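Long-range contacts in alpha-1,3-glucanase (Streptomyces thermodiastaticus, PDB 7C7D), which hydrolyses internal alpha-1,3-glucosidic linkages of alpha-1,3-glucan, as a thermostable glycosidase of family GH87: residues Q374-L379 with N402-I407; I422-A427 with L457-A462; A473-S478 with A501-S506; I494-Y499 with V524-T529. One frame throughout, in Å; residues are numbered along the deposited sequence.

Going down the chain, contact 1 closes first: 402-407 comes back one coil after 374-379. Contact 2 follows in series, laying 457-462 on 422-427, and the two touch, with A404 N probably bonded to A427 O. Contacts 3 and 4 cross, because 494-499 falls between 473-478 and 501-506, before 524-529 completes contact 4. Both contacts 3 and 4 open after contact 2 has closed. Contacts 2 and 4 share a wall of the parallel beta-helix, joined by L457 O to T495 N, whereas contact 3 belongs to another wall, the one holding strands 379-382 and 407-410. A bond between N405 OD1 and R475 NH1 links contacts 1 and 3.

Contact 1. Residues Q374-L379 with N402-I407; sequences QGDDAL and NLANGI
D377 and N405 lie side by side and point the same way, their carboxylate and amide planes 21° apart. D377 OD1 takes two N-H groups of N405. N405 ND2 comes to D377 OD1 from the syn side at 2.8 Å, somewhat out of the carboxylate plane, while N405 N meets D377 OD1 nearly along its C-O axis at 2.9 Å. D377 OD2 goes to Y410 OH; N405 OD1 is held by S430 N and R475 NH1. An alanine at D377 would probably leave N405 N and ND2, and Y410 OH, without their carboxylate partner. The two segments are equivalent turns of two successive coils of a right-handed parallel beta-helix of the pectate lyase-like kind, stacked on each other, and they lead into paired parallel strands, where L379 N bonds to G406 O at 3.1 Å. D376 turns its CG anti to the backbone N (chi1 -153°), and its side chain crosses that of L403 obliquely, D376 OD2 lying 3.7 Å from L403 CD1. D376 OD1 accepts D377 N through its anti lone pair; D376 OD2 has a salt bridge to R300. A404 CB sits 3.3 Å from D377 OD1. N402 N donates to Q374 O at 2.7 Å.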
loop_
_atom_site.group_PDB
_atom_site.type_symbol
_atom_site.label_atom_id
_atom_site.label_comp_id
_atom_site.label_asym_id
_atom_site.label_seq_id
_atom_site.Cartn_x
_atom_site.Cartn_y
_atom_site.Cartn_z
ATOM N N GLN A 374 -1.385 0.330 5.254
ATOM C CA GLN A 374 -0.432 -0.712 5.601
ATOM C C GLN A 374 0.438 -0.220 6.749
ATOM O O GLN A 374 0.613 0.985 6.938
ATOM C CB GLN A 374 0.441 -1.055 4.388
ATOM C CG GLN A 374 -0.211 -2.007 3.402
ATOM C CD GLN A 374 -1.603 -1.567 2.981
ATOM O OE1 GLN A 374 -1.763 -0.595 2.229
ATOM N NE2 GLN A 374 -2.625 -2.277 3.457
ATOM N N GLY A 375 0.975 -1.156 7.530
ATOM C CA GLY A 375 1.798 -0.813 8.674
ATOM C C GLY A 375 3.289 -0.775 8.414
ATOM O O GLY A 375 4.077 -0.664 9.357
ATOM N N ASP A 376 3.700 -0.890 7.161
ATOM C CA ASP A 376 5.089 -0.897 6.732
ATOM C C ASP A 376 5.010 -0.780 5.213
ATOM O O ASP A 376 3.946 -0.425 4.698
ATOM C CB ASP A 376 5.745 -2.200 7.191
ATOM C CG ASP A 376 7.246 -2.075 7.389
ATOM O OD1 ASP A 376 7.942 -1.613 6.464
ATOM O OD2 ASP A 376 7.736 -2.452 8.476
ATOM N N ASP A 377 6.081 -1.097 4.492
ATOM C CA ASP A 377 6.108 -0.996 3.032
ATOM C C ASP A 377 4.816 -1.536 2.436
ATOM O O ASP A 377 4.454 -2.691 2.669
ATOM C CB ASP A 377 7.262 -1.835 2.486
ATOM C CG ASP A 377 8.626 -1.297 2.845
ATOM O OD1 ASP A 377 8.815 -0.068 2.896
ATOM O OD2 ASP A 377 9.533 -2.134 3.042
ATOM N N ALA A 378 4.122 -0.725 1.633
ATOM C CA ALA A 378 2.850 -1.211 1.102
ATOM C C ALA A 378 3.072 -2.375 0.149
ATOM O O ALA A 378 2.443 -3.433 0.289
ATOM C CB ALA A 378 2.049 -0.087 0.447
ATOM N N LEU A 379 3.986 -2.202 -0.810
ATOM C CA LEU A 379 4.452 -3.264 -1.692
ATOM C C LEU A 379 5.964 -3.321 -1.588
ATOM O O LEU A 379 6.628 -2.285 -1.688
ATOM C CB LEU A 379 4.073 -2.988 -3.151
ATOM C CG LEU A 379 2.587 -2.924 -3.484
ATOM C CD1 LEU A 379 2.424 -2.615 -4.976
ATOM C CD2 LEU A 379 1.887 -4.224 -3.132
ATOM N N ASN A 402 1.878 3.419 7.101
ATOM C CA ASN A 402 2.049 4.137 8.367
ATOM C C ASN A 402 3.499 4.520 8.613
ATOM O O ASN A 402 3.776 5.510 9.305
ATOM C CB ASN A 402 1.679 3.264 9.566
ATOM C CG ASN A 402 0.265 2.719 9.541
ATOM O OD1 ASN A 402 0.028 1.651 10.112
ATOM N ND2 ASN A 402 -0.671 3.429 8.931
ATOM N N LEU A 403 4.423 3.693 8.137
ATOM C CA LEU A 403 5.852 3.924 8.241
ATOM C C LEU A 403 6.480 3.256 7.024
ATOM O O LEU A 403 5.853 2.427 6.360
ATOM C CB LEU A 403 6.405 3.385 9.567
ATOM C CG LEU A 403 6.175 1.917 9.903
ATOM C CD1 LEU A 403 7.335 1.059 9.419
ATOM C CD2 LEU A 403 5.958 1.732 11.408
ATOM N N ALA A 404 7.722 3.627 6.736
ATOM C CA ALA A 404 8.447 3.079 5.597
ATOM C C ALA A 404 7.815 3.492 4.265
ATOM O O ALA A 404 7.216 4.567 4.159
ATOM C CB ALA A 404 8.668 1.568 5.735
ATOM N N ASN A 405 7.975 2.677 3.236
ATOM C CA ASN A 405 7.838 3.167 1.871
ATOM C C ASN A 405 6.487 2.819 1.250
ATOM O O ASN A 405 5.793 1.895 1.671
ATOM C CB ASN A 405 8.959 2.569 1.022
ATOM C CG ASN A 405 10.321 2.798 1.638
ATOM O OD1 ASN A 405 10.857 3.895 1.577
ATOM N ND2 ASN A 405 10.877 1.765 2.255
ATOM N N GLY A 406 6.135 3.557 0.193
ATOM C CA GLY A 406 5.028 3.125 -0.643
ATOM C C GLY A 406 5.380 1.852 -1.388
ATOM O O GLY A 406 4.697 0.829 -1.266
ATOM N N ILE A 407 6.460 1.907 -2.161
ATOM C CA ILE A 407 7.046 0.749 -2.822
ATOM C C ILE A 407 8.523 0.692 -2.462
ATOM O O ILE A 407 9.230 1.698 -2.583
ATOM C CB ILE A 407 6.873 0.805 -4.351
ATOM C CG1 ILE A 407 5.398 0.639 -4.709
ATOM C CG2 ILE A 407 7.759 -0.243 -5.024
ATOM C CD1 ILE A 407 5.075 0.732 -6.197
#

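Contact 2. Residues I422-A427 with L457-A462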
loop_
_atom_site.group_PDB
_atom_site.type_symbol
_atom_site.label_atom_id
_atom_site.label_comp_id
_atom_site.label_asym_id
_atom_site.label_seq_id
_atom_site.Cartn_x
_atom_site.Cartn_y
_atom_site.Cartn_z
ATOM N N ILE A 422 1.219 6.869 -5.723
ATOM C CA ILE A 422 1.601 6.681 -4.330
ATOM C C ILE A 422 1.458 8.018 -3.630
ATOM O O ILE A 422 2.080 9.002 -4.047
ATOM C CB ILE A 422 3.043 6.160 -4.209
ATOM C CG1 ILE A 422 3.191 4.845 -4.982
ATOM C CG2 ILE A 422 3.443 6.016 -2.736
ATOM C CD1 ILE A 422 4.619 4.419 -5.210
ATOM N N SER A 423 0.643 8.057 -2.567
ATOM C CA SER A 423 0.351 9.305 -1.876
ATOM C C SER A 423 0.504 9.141 -0.375
ATOM O O SER A 423 0.129 8.105 0.191
ATOM C CB SER A 423 -1.072 9.792 -2.160
ATOM O OG SER A 423 -1.336 9.846 -3.553
ATOM N N ASP A 424 1.040 10.186 0.258
ATOM C CA ASP A 424 0.980 10.375 1.708
ATOM C C ASP A 424 1.752 9.288 2.465
ATOM O O ASP A 424 1.171 8.425 3.128
ATOM C CB ASP A 424 -0.474 10.437 2.192
ATOM C CG ASP A 424 -1.178 11.695 1.748
ATOM O OD1 ASP A 424 -0.612 12.784 1.949
ATOM O OD2 ASP A 424 -2.295 11.592 1.192
ATOM N N THR A 425 3.075 9.364 2.378
ATOM C CA THR A 425 3.928 8.476 3.159
ATOM C C THR A 425 4.486 9.191 4.389
ATOM O O THR A 425 4.374 10.407 4.557
ATOM C CB THR A 425 5.050 7.872 2.299
ATOM O OG1 THR A 425 5.902 8.911 1.805
ATOM C CG2 THR A 425 4.471 7.107 1.119
ATOM N N ASN A 426 5.123 8.405 5.254
ATOM C CA ASN A 426 5.456 8.883 6.586
ATOM C C ASN A 426 6.891 8.561 6.967
ATOM O O ASN A 426 7.686 8.142 6.120
ATOM C CB ASN A 426 4.460 8.306 7.586
ATOM C CG ASN A 426 3.081 8.874 7.380
ATOM O OD1 ASN A 426 2.862 10.053 7.627
ATOM N ND2 ASN A 426 2.149 8.048 6.905
ATOM N N ALA A 427 7.225 8.766 8.237
ATOM C CA ALA A 427 8.598 8.610 8.680
ATOM C C ALA A 427 9.092 7.202 8.392
ATOM O O ALA A 427 8.344 6.221 8.463
ATOM C CB ALA A 427 8.705 8.906 10.176
ATOM N N LEU A 457 3.975 10.528 -7.456
ATOM C CA LEU A 457 4.279 10.515 -6.025
ATOM C C LEU A 457 3.783 11.824 -5.431
ATOM O O LEU A 457 4.298 12.896 -5.780
ATOM C CB LEU A 457 5.783 10.383 -5.797
ATOM C CG LEU A 457 6.479 9.252 -6.560
ATOM C CD1 LEU A 457 7.973 9.249 -6.276
ATOM C CD2 LEU A 457 5.867 7.906 -6.212
ATOM N N VAL A 458 2.785 11.743 -4.550
ATOM C CA VAL A 458 2.064 12.913 -4.053
ATOM C C VAL A 458 2.225 12.980 -2.535
ATOM O O VAL A 458 1.831 12.046 -1.823
ATOM C CB VAL A 458 0.578 12.851 -4.432
ATOM C CG1 VAL A 458 -0.148 14.095 -3.938
ATOM C CG2 VAL A 458 0.409 12.681 -5.946
ATOM N N ARG A 459 2.801 14.073 -2.038
ATOM C CA ARG A 459 2.993 14.262 -0.598
ATOM C C ARG A 459 3.755 13.087 0.022
ATOM O O ARG A 459 3.371 12.547 1.065
ATOM C CB ARG A 459 1.665 14.520 0.129
ATOM C CG ARG A 459 0.958 15.813 -0.311
ATOM C CD ARG A 459 -0.371 16.038 0.438
ATOM N NE ARG A 459 -1.255 14.889 0.255
ATOM C CZ ARG A 459 -2.085 14.735 -0.773
ATOM N NH1 ARG A 459 -2.212 15.696 -1.679
ATOM N NH2 ARG A 459 -2.783 13.617 -0.905
ATOM N N THR A 460 4.849 12.693 -0.632
ATOM C CA THR A 460 5.711 11.619 -0.159
ATOM C C THR A 460 7.077 12.157 0.246
ATOM O O THR A 460 7.528 13.205 -0.234
ATOM C CB THR A 460 5.856 10.481 -1.189
ATOM O OG1 THR A 460 6.635 10.902 -2.320
ATOM C CG2 THR A 460 4.489 9.962 -1.635
ATOM N N GLY A 461 7.744 11.399 1.111
ATOM C CA GLY A 461 8.927 11.827 1.826
ATOM C C GLY A 461 8.583 12.284 3.237
ATOM O O GLY A 461 7.443 12.635 3.551
ATOM N N ALA A 462 9.590 12.273 4.110
ATOM C CA ALA A 462 9.333 12.517 5.528
ATOM C C ALA A 462 10.648 12.648 6.279
ATOM O O ALA A 462 11.675 12.103 5.867
ATOM C CB ALA A 462 8.514 11.384 6.155
HETATM O O HOH W 1 7.857 9.271 3.502
HETATM O O HOH W 2 5.893 13.310 5.657
#
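L457 lies alongside I422, its CD2 3.8 Å from I422 CD1, where two successive coils of the parallel beta-helix stack their strands in register. At V458 the backbone bonds both ways: its N donates to I422 O, and its O accepts D424 N. V458 CB rests 3.7 Å from S423 OG, while CG1 covers one face of the R459 guanidinium, offset toward the rim. R459 follows, with its chain bent at chi3 (-57°), and grips D424 side-on with two nitrogens. R459 NE donates to D424 OD1 at 2.8 Å and R459 NH2 to D424 OD2 at 3.0 Å. Both oxygens lie close to the guanidinium plane, although the carboxylate is turned 33° from it. R90 also bridges to OD1 and G89 N bonds to OD2, so the pair is pinned to the segment that supplies the calcium ligands S88 and Q91; two arginines would probably favour a charged D424. T460 comes next, its CB 3.4 Å from T425 OG1 and its CG2 packed near I422 O. At G461 the chain takes a backbone shape with positive phi that would jam a CB against the preceding carbonyl. A water accepts from T425 OG1 and weakly from G461 N, and it donates to N426 O. At the end of the segment, A462 points its CB toward 422-427, 3.3 Å from N426 O.

Contact 3. Residues A473-S478 with A501-S506; sequences ALRVDS and AFEFVS
The hydroxyl of S506 is held by two groups: OG donates to S478 O at 2.8 Å, from above the carbonyl plane, and it is also bonded to H512 N. H512 O takes up S478 OG, so one outside residue fastens both serines. Strands 474-477 and 502-505 run parallel, 13° apart, with bonds alternating between them; E503 N to L474 O is as short as the serine bond. On one face V476 packs at the edge of the F504 ring, its CB 3.9 Å from F504 CD1, and L474 and F502 lie on the same side. The other face carries R475, E503 and D477, with V505 among them. R475 and E503 run side by side, yet their charged atoms stay apart, R475 NE lying 4.9 Å from E503 OE1; E503 OE1 takes G472 N instead. R475 turns along its own strand, NE meeting D477 OD2 on the anti side at 3.1 Å in a salt bridge, while NH1 reaches S430 OG and N405 OD1. D477 places CG anti to its backbone N (chi1 -167°), 3.7 Å from V505 CG1, and its OD1 accepts G507 N. An alanine at D477 would probably leave R475 NE and G507 N without their acceptors. Aligned rungs of this kind, with L474 and V476 packing on I489, F502 on V519 and F504 on V517, are the hallmark of a parallel beta-helix.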
loop_
_atom_site.group_PDB
_atom_site.type_symbol
_atom_site.label_atom_id
_atom_site.label_comp_id
_atom_site.label_asym_id
_atom_site.label_seq_id
_atom_site.Cartn_x
_atom_site.Cartn_y
_atom_site.Cartn_z
ATOM N N ALA A 473 10.969 11.869 -1.898
ATOM C CA ALA A 473 9.865 11.169 -2.543
ATOM C C ALA A 473 10.329 9.888 -3.223
ATOM O O ALA A 473 9.657 8.852 -3.135
ATOM C CB ALA A 473 9.190 12.089 -3.556
ATOM N N LEU A 474 11.453 9.941 -3.929
ATOM C CA LEU A 474 11.988 8.772 -4.609
ATOM C C LEU A 474 13.456 8.697 -4.242
ATOM O O LEU A 474 14.195 9.659 -4.464
ATOM C CB LEU A 474 11.825 8.908 -6.131
ATOM C CG LEU A 474 12.110 7.688 -7.007
ATOM C CD1 LEU A 474 11.385 7.835 -8.334
ATOM C CD2 LEU A 474 13.597 7.491 -7.232
ATOM N N ARG A 475 13.885 7.575 -3.676
ATOM C CA ARG A 475 15.290 7.443 -3.329
ATOM C C ARG A 475 15.929 6.221 -3.965
ATOM O O ARG A 475 15.293 5.177 -4.146
ATOM C CB ARG A 475 15.548 7.474 -1.818
ATOM C CG ARG A 475 15.300 6.187 -1.073
ATOM C CD ARG A 475 15.759 6.352 0.386
ATOM N NE ARG A 475 15.712 5.083 1.104
ATOM C CZ ARG A 475 14.608 4.580 1.642
ATOM N NH1 ARG A 475 13.460 5.246 1.588
ATOM N NH2 ARG A 475 14.660 3.400 2.250
ATOM N N VAL A 476 17.204 6.389 -4.315
ATOM C CA VAL A 476 18.106 5.298 -4.661
ATOM C C VAL A 476 19.134 5.233 -3.545
ATOM O O VAL A 476 19.795 6.236 -3.242
ATOM C CB VAL A 476 18.772 5.502 -6.031
ATOM C CG1 VAL A 476 19.678 4.319 -6.356
ATOM C CG2 VAL A 476 17.716 5.689 -7.114
ATOM N N ASP A 477 19.260 4.059 -2.921
ATOM C CA ASP A 477 19.922 3.923 -1.626
ATOM C C ASP A 477 20.943 2.789 -1.693
ATOM O O ASP A 477 20.585 1.610 -1.644
ATOM C CB ASP A 477 18.852 3.659 -0.574
ATOM C CG ASP A 477 19.354 3.793 0.851
ATOM O OD1 ASP A 477 20.584 3.755 1.081
ATOM O OD2 ASP A 477 18.486 3.918 1.755
ATOM N N SER A 478 22.225 3.144 -1.788
ATOM C CA SER A 478 23.311 2.163 -1.856
ATOM C C SER A 478 23.726 1.712 -0.449
ATOM O O SER A 478 24.889 1.796 -0.046
ATOM C CB SER A 478 24.487 2.789 -2.589
ATOM O OG SER A 478 24.840 4.002 -1.946
ATOM N N ALA A 501 12.558 15.845 -3.630
ATOM C CA ALA A 501 11.946 15.029 -4.686
ATOM C C ALA A 501 12.757 13.758 -4.915
ATOM O O ALA A 501 12.311 12.659 -4.578
ATOM C CB ALA A 501 11.759 15.856 -5.962
ATOM N N PHE A 502 13.954 13.892 -5.479
ATOM C CA PHE A 502 14.844 12.762 -5.722
ATOM C C PHE A 502 15.945 12.757 -4.671
ATOM O O PHE A 502 16.565 13.797 -4.420
ATOM C CB PHE A 502 15.495 12.865 -7.106
ATOM C CG PHE A 502 14.521 12.829 -8.251
ATOM C CD1 PHE A 502 13.991 11.626 -8.695
ATOM C CD2 PHE A 502 14.150 14.000 -8.901
ATOM C CE1 PHE A 502 13.102 11.588 -9.751
ATOM C CE2 PHE A 502 13.257 13.968 -9.966
ATOM C CZ PHE A 502 12.729 12.757 -10.384
ATOM N N GLU A 503 16.205 11.592 -4.075
ATOM C CA GLU A 503 17.261 11.444 -3.086
ATOM C C GLU A 503 18.201 10.324 -3.502
ATOM O O GLU A 503 17.753 9.239 -3.886
ATOM C CB GLU A 503 16.672 11.130 -1.708
ATOM C CG GLU A 503 17.734 10.861 -0.655
ATOM C CD GLU A 503 17.182 10.353 0.660
ATOM O OE1 GLU A 503 15.984 9.997 0.739
ATOM O OE2 GLU A 503 17.973 10.299 1.625
ATOM N N PHE A 504 19.499 10.595 -3.436
ATOM C CA PHE A 504 20.531 9.605 -3.711
ATOM C C PHE A 504 21.398 9.526 -2.468
ATOM O O PHE A 504 21.970 10.531 -2.040
ATOM C CB PHE A 504 21.315 10.006 -4.964
ATOM C CG PHE A 504 20.416 10.268 -6.130
ATOM C CD1 PHE A 504 19.760 9.224 -6.749
ATOM C CD2 PHE A 504 20.138 11.559 -6.541
ATOM C CE1 PHE A 504 18.886 9.453 -7.795
ATOM C CE2 PHE A 504 19.264 11.797 -7.581
ATOM C CZ PHE A 504 18.644 10.740 -8.219
ATOM N N VAL A 505 21.441 8.352 -1.845
ATOM C CA VAL A 505 21.997 8.250 -0.506
ATOM C C VAL A 505 22.635 6.879 -0.353
ATOM O O VAL A 505 22.248 5.915 -1.016
ATOM C CB VAL A 505 20.895 8.514 0.552
ATOM C CG1 VAL A 505 19.819 7.433 0.511
ATOM C CG2 VAL A 505 21.478 8.650 1.952
ATOM N N SER A 506 23.627 6.796 0.524
ATOM C CA SER A 506 24.127 5.521 1.021
ATOM C C SER A 506 23.733 5.520 2.494
ATOM O O SER A 506 24.446 6.049 3.349
ATOM C CB SER A 506 25.621 5.409 0.796
ATOM O OG SER A 506 26.070 4.082 1.001
#

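Contact 4. Residues I494-Y499 with V524-T529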
loop_
_atom_site.group_PDB
_atom_site.type_symbol
_atom_site.label_atom_id
_atom_site.label_comp_id
_atom_site.label_asym_id
_atom_site.label_seq_id
_atom_site.Cartn_x
_atom_site.Cartn_y
_atom_site.Cartn_z
ATOM N N ILE A 494 6.143 14.219 -9.515
ATOM C CA ILE A 494 6.389 14.358 -8.079
ATOM C C ILE A 494 5.760 15.671 -7.631
ATOM O O ILE A 494 6.167 16.745 -8.091
ATOM C CB ILE A 494 7.887 14.302 -7.729
ATOM C CG1 ILE A 494 8.511 13.001 -8.255
ATOM C CG2 ILE A 494 8.072 14.441 -6.232
ATOM C CD1 ILE A 494 9.989 12.823 -7.940
ATOM N N THR A 495 4.753 15.588 -6.761
ATOM C CA THR A 495 3.898 16.728 -6.466
ATOM C C THR A 495 3.769 16.916 -4.961
ATOM O O THR A 495 3.470 15.958 -4.232
ATOM C CB THR A 495 2.513 16.497 -7.076
ATOM O OG1 THR A 495 2.666 16.255 -8.480
ATOM C CG2 THR A 495 1.583 17.693 -6.851
ATOM N N ASP A 496 3.989 18.149 -4.501
ATOM C CA ASP A 496 3.702 18.534 -3.119
ATOM C C ASP A 496 4.526 17.723 -2.120
ATOM O O ASP A 496 4.037 17.316 -1.063
ATOM C CB ASP A 496 2.203 18.453 -2.812
ATOM C CG ASP A 496 1.373 19.371 -3.702
ATOM O OD1 ASP A 496 1.923 20.348 -4.243
ATOM O OD2 ASP A 496 0.159 19.121 -3.862
ATOM N N SER A 497 5.786 17.486 -2.452
ATOM C CA SER A 497 6.660 16.754 -1.545
ATOM C C SER A 497 6.994 17.629 -0.344
ATOM O O SER A 497 7.393 18.785 -0.520
ATOM C CB SER A 497 7.960 16.406 -2.248
ATOM O OG SER A 497 7.742 15.633 -3.406
ATOM N N PRO A 498 6.865 17.124 0.883
ATOM C CA PRO A 498 7.199 17.973 2.037
ATOM C C PRO A 498 8.678 18.284 2.132
ATOM O O PRO A 498 9.042 19.355 2.637
ATOM C CB PRO A 498 6.700 17.160 3.243
ATOM C CG PRO A 498 6.626 15.748 2.742
ATOM C CD PRO A 498 6.260 15.844 1.293
ATOM N N TYR A 499 9.539 17.388 1.643
ATOM C CA TYR A 499 10.988 17.589 1.687
ATOM C C TYR A 499 11.512 17.550 0.258
ATOM O O TYR A 499 11.105 18.375 -0.552
ATOM C CB TYR A 499 11.641 16.667 2.705
ATOM C CG TYR A 499 11.123 16.997 4.083
ATOM C CD1 TYR A 499 11.650 18.067 4.791
ATOM C CD2 TYR A 499 10.054 16.303 4.638
ATOM C CE1 TYR A 499 11.162 18.413 6.025
ATOM C CE2 TYR A 499 9.555 16.643 5.886
ATOM C CZ TYR A 499 10.113 17.706 6.568
ATOM O OH TYR A 499 9.636 18.066 7.805
ATOM N N VAL A 524 7.993 18.074 -11.635
ATOM C CA VAL A 524 8.198 18.216 -10.198
ATOM C C VAL A 524 7.587 19.545 -9.788
ATOM O O VAL A 524 7.962 20.594 -10.315
ATOM C CB VAL A 524 9.694 18.158 -9.847
ATOM C CG1 VAL A 524 9.903 18.289 -8.352
ATOM C CG2 VAL A 524 10.325 16.864 -10.370
ATOM N N LYS A 525 6.647 19.511 -8.856
ATOM C CA LYS A 525 5.906 20.706 -8.481
ATOM C C LYS A 525 5.802 20.803 -6.968
ATOM O O LYS A 525 5.477 19.817 -6.292
ATOM C CB LYS A 525 4.500 20.693 -9.090
ATOM C CG LYS A 525 4.464 20.928 -10.594
ATOM C CD LYS A 525 3.033 21.010 -11.124
ATOM C CE LYS A 525 2.086 21.650 -10.116
ATOM N NZ LYS A 525 1.331 20.634 -9.322
ATOM N N ASN A 526 6.077 22.001 -6.446
ATOM C CA ASN A 526 5.884 22.327 -5.032
ATOM C C ASN A 526 6.672 21.391 -4.116
ATOM O O ASN A 526 6.121 20.684 -3.271
ATOM C CB ASN A 526 4.401 22.379 -4.658
ATOM C CG ASN A 526 3.627 23.377 -5.490
ATOM O OD1 ASN A 526 2.428 23.217 -5.707
ATOM N ND2 ASN A 526 4.311 24.418 -5.960
ATOM N N THR A 527 7.984 21.412 -4.293
ATOM C CA THR A 527 8.903 20.620 -3.489
ATOM C C THR A 527 9.337 21.446 -2.287
ATOM O O THR A 527 9.779 22.586 -2.438
ATOM C CB THR A 527 10.118 20.254 -4.341
ATOM O OG1 THR A 527 9.684 19.566 -5.522
ATOM C CG2 THR A 527 11.082 19.378 -3.580
ATOM N N GLY A 528 9.210 20.871 -1.092
ATOM C CA GLY A 528 9.501 21.634 0.112
ATOM C C GLY A 528 10.948 22.083 0.209
ATOM O O GLY A 528 11.231 23.220 0.602
ATOM N N THR A 529 11.887 21.208 -0.155
ATOM C CA THR A 529 13.298 21.562 -0.064
ATOM C C THR A 529 13.971 21.562 -1.435
ATOM O O THR A 529 13.973 22.590 -2.118
ATOM C CB THR A 529 14.032 20.672 0.948
ATOM O OG1 THR A 529 13.875 19.297 0.589
ATOM C CG2 THR A 529 13.479 20.887 2.361
HETATM O O HOH W 3 7.454 17.843 -5.145
HETATM O O HOH W 4 5.586 21.034 -0.512
#
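T529 packs against Y499, and each atom of its short side chain has a neighbour there. T529 CB stands 4.0 Å from Y499 O. T529 OG1, set between the backbone N and the carbonyl carbon (chi1 57°), presses on the Y499 carbonyl, 3.0 Å from Y499 C, in a contact whose angle is too poor for a hydrogen bond to Y499 O. T529 CG2, the other tip, comes within 4.1 Å of CD1 of Y499, whose side chain also touches P591. The backbone of T529 adds a bond, T529 N donating to Y499 O at 3.0 Å from well above the carbonyl plane. T527 CG2 approaches that same oxygen.

One residue earlier, G528 N donates to S497 O at 2.8 Å. Here a side chain would not fit, since a CB on G528 would run into P498 O. Two waters fill in where the segments part: one links S497 N, K525 O and T527 OG1, the other donates to both S497 O and N526 O. Regular strand pairing resumes beyond them. D496 N bonds to K525 O at 2.9 Å, K525 N bonds to I494 O, and I494 and V524 face the same side, both on F502.

D496 and N526, level with each other, both take a left-handed backbone shape, just as D424 and R459 do on earlier coils. A left-handed residue recurring at this corner in successive coils is a feature of turns in pectate lyase-like parallel beta-helices, and here it marks the turn between walls.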